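Local structure of DNA ligase (Archaeoglobus fulgidus, 3GDE) at residues E154-Y157 and L158-I162. The protein probably seals nicks in double-stranded DNA during replication, recombination and repair, using ATP and releasing AMP and diphosphate. Numbering follows the deposited sequence.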
ATOM      1  N   GLU A 154      -2.294  26.733  -2.748  1.00 25.52           N
ATOM      2  CA  GLU A 154      -2.903  25.662  -3.541  1.00 25.66           C
ATOM      3  C   GLU A 154      -1.839  24.885  -4.303  1.00 24.95           C
ATOM      4  O   GLU A 154      -1.898  23.663  -4.376  1.00 24.80           O
ATOM      5  CB  GLU A 154      -3.933  26.207  -4.533  1.00 25.35           C
ATOM      6  CG  GLU A 154      -5.300  26.408  -3.952  1.00 26.33           C
ATOM      7  CD  GLU A 154      -6.262  27.139  -4.899  1.00 27.03           C
ATOM      8  OE1 GLU A 154      -5.802  27.851  -5.814  1.00 29.27           O
ATOM      9  OE2 GLU A 154      -7.492  27.007  -4.718  1.00 28.95           O
ATOM     10  N   ALA A 155      -0.881  25.607  -4.880  1.00 24.68           N
ATOM     11  CA  ALA A 155       0.169  24.993  -5.680  1.00 24.75           C
ATOM     12  C   ALA A 155       1.033  24.069  -4.823  1.00 24.62           C
ATOM     13  O   ALA A 155       1.503  23.026  -5.281  1.00 24.67           O
ATOM     14  CB  ALA A 155       1.022  26.066  -6.360  1.00 24.61           C
ATOM     15  N   ARG A 156       1.231  24.468  -3.575  1.00 24.85           N
ATOM     16  CA  ARG A 156       1.949  23.666  -2.593  1.00 24.99           C
ATOM     17  C   ARG A 156       1.319  22.297  -2.363  1.00 24.86           C
ATOM     18  O   ARG A 156       1.990  21.284  -2.530  1.00 25.17           O
ATOM     19  CB  ARG A 156       2.040  24.436  -1.287  1.00 24.67           C
ATOM     20  CG  ARG A 156       2.664  23.688  -0.129  1.00 25.44           C
ATOM     21  CD  ARG A 156       3.280  24.718   0.768  1.00 27.34           C
ATOM     22  NE  ARG A 156       2.948  24.511   2.157  1.00 25.12           N
ATOM     23  CZ  ARG A 156       3.068  25.444   3.088  1.00 25.52           C
ATOM     24  NH1 ARG A 156       3.513  26.649   2.775  1.00 26.47           N
ATOM     25  NH2 ARG A 156       2.739  25.169   4.339  1.00 27.31           N
ATOM     26  N   TYR A 157       0.037  22.267  -1.986  1.00 24.99           N
ATOM     27  CA  TYR A 157      -0.652  20.994  -1.696  1.00 24.82           C
ATOM     28  C   TYR A 157      -1.104  20.214  -2.927  1.00 24.76           C
ATOM     29  O   TYR A 157      -1.298  19.016  -2.849  1.00 24.77           O
ATOM     30  CB  TYR A 157      -1.775  21.180  -0.675  1.00 24.65           C
ATOM     31  CG  TYR A 157      -1.211  21.597   0.659  1.00 24.87           C
ATOM     32  CD1 TYR A 157      -0.518  20.686   1.452  1.00 24.22           C
ATOM     33  CD2 TYR A 157      -1.322  22.920   1.107  1.00 25.82           C
ATOM     34  CE1 TYR A 157       0.033  21.066   2.662  1.00 24.41           C
ATOM     35  CE2 TYR A 157      -0.770  23.315   2.316  1.00 24.10           C
ATOM     36  CZ  TYR A 157      -0.097  22.381   3.088  1.00 25.02           C
ATOM     37  OH  TYR A 157       0.459  22.747   4.288  1.00 25.67           O
ATOM     38  N   LEU A 158      -1.264  20.887  -4.061  1.00 24.85           N
ATOM     39  CA  LEU A 158      -1.495  20.192  -5.330  1.00 25.08           C
ATOM     40  C   LEU A 158      -0.274  19.350  -5.659  1.00 24.49           C
ATOM     41  O   LEU A 158      -0.384  18.186  -6.060  1.00 24.61           O
ATOM     42  CB  LEU A 158      -1.739  21.195  -6.466  1.00 25.04           C
ATOM     43  CG  LEU A 158      -3.097  21.317  -7.177  1.00 26.76           C
ATOM     44  CD1 LEU A 158      -4.236  20.576  -6.495  1.00 25.84           C
ATOM     45  CD2 LEU A 158      -3.481  22.788  -7.441  1.00 25.66           C
ATOM     46  N   THR A 159       0.890  19.957  -5.482  1.00 24.12           N
ATOM     47  CA  THR A 159       2.163  19.320  -5.769  1.00 24.17           C
ATOM     48  C   THR A 159       2.391  18.155  -4.802  1.00 24.06           C
ATOM     49  O   THR A 159       2.731  17.050  -5.228  1.00 24.29           O
ATOM     50  CB  THR A 159       3.310  20.361  -5.681  1.00 24.37           C
ATOM     51  OG1 THR A 159       3.087  21.392  -6.657  1.00 24.04           O
ATOM     52  CG2 THR A 159       4.685  19.721  -5.921  1.00 24.43           C
ATOM     53  N   ARG A 160       2.166  18.398  -3.513  1.00 23.71           N
ATOM     54  CA  ARG A 160       2.361  17.377  -2.483  1.00 23.50           C
ATOM     55  C   ARG A 160       1.383  16.216  -2.644  1.00 23.76           C
ATOM     56  O   ARG A 160       1.728  15.066  -2.368  1.00 23.44           O
ATOM     57  CB  ARG A 160       2.255  17.988  -1.089  1.00 23.10           C
ATOM     58  CG  ARG A 160       3.452  18.857  -0.733  1.00 23.22           C
ATOM     59  CD  ARG A 160       3.512  19.141   0.743  1.00 22.48           C
ATOM     60  NE  ARG A 160       4.485  20.176   1.078  1.00 21.46           N
ATOM     61  CZ  ARG A 160       4.561  20.744   2.280  1.00 22.39           C
ATOM     62  NH1 ARG A 160       3.723  20.376   3.237  1.00 22.03           N
ATOM     63  NH2 ARG A 160       5.456  21.688   2.526  1.00 23.90           N
ATOM     64  N   LEU A 161       0.179  16.533  -3.114  1.00 23.86           N
ATOM     65  CA  LEU A 161      -0.864  15.545  -3.370  1.00 24.27           C
ATOM     66  C   LEU A 161      -0.457  14.607  -4.507  1.00 24.38           C
ATOM     67  O   LEU A 161      -0.500  13.389  -4.340  1.00 24.92           O
ATOM     68  CB  LEU A 161      -2.206  16.247  -3.659  1.00 23.77           C
ATOM     69  CG  LEU A 161      -3.480  15.463  -3.987  1.00 24.14           C
ATOM     70  CD1 LEU A 161      -3.751  14.335  -2.987  1.00 25.59           C
ATOM     71  CD2 LEU A 161      -4.681  16.420  -4.054  1.00 24.10           C
ATOM     72  N   ILE A 162      -0.045  15.176  -5.642  1.00 24.55           N
ATOM     73  CA  ILE A 162       0.486  14.405  -6.776  1.00 24.50           C
ATOM     74  C   ILE A 162       1.687  13.518  -6.379  1.00 25.20           C
ATOM     75  O   ILE A 162       1.829  12.398  -6.866  1.00 24.82           O
ATOM     76  CB  ILE A 162       0.885  15.338  -7.952  1.00 24.78           C
ATOM     77  CG1 ILE A 162      -0.357  16.017  -8.548  1.00 23.89           C
ATOM     78  CG2 ILE A 162       1.677  14.560  -9.044  1.00 23.45           C
ATOM     79  CD1 ILE A 162      -0.047  17.223  -9.391  1.00 21.38           C
TER
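Arg156 sends CG anti to its own N (chi1 175°) and bends further out at chi3, while Arg160 sets CG beside the backbone N (chi1 -72°) and stays extended from CG to NE. One turn apart on helix 152-162, the two arginines lie side by side. This i to i+4 pair lies in the helical N-terminal region of the ligase, away from the annotated nucleotide-binding residues. Arg156 NE sits over one face of the Arg160 guanidinium, 3.8 Å from Arg160 NH2. Their planes are 29° apart. The like charges are probably offset by nearby acids: Glu99 forms a salt bridge with Arg156, and Glu17 and Asp93 do so with Arg160. Glu17 also hydrogen-bonds Tyr157 OH. The Tyr157 ring stands steeply to the Arg160 guanidinium plane, with Tyr157 CE1 3.8 Å from Arg160 NH1. Arg156 CG covers one face of this ring, and Arg156 NH2 makes a weak hydrogen bond of 3.3 Å to Tyr157 OH. Alpha-helical hydrogen bonds join the turns, among them Leu158 N to Glu154 O at 2.9 Å. Ala155 O takes two donors from Thr159. Thr159 N comes from above the carbonyl plane, 3.1 Å from Ala155 O. Thr159 OG1, also hydrogen-bonded to the Tyr147 hydroxyl, gives the shorter bond, 2.7 Å to Ala155 O.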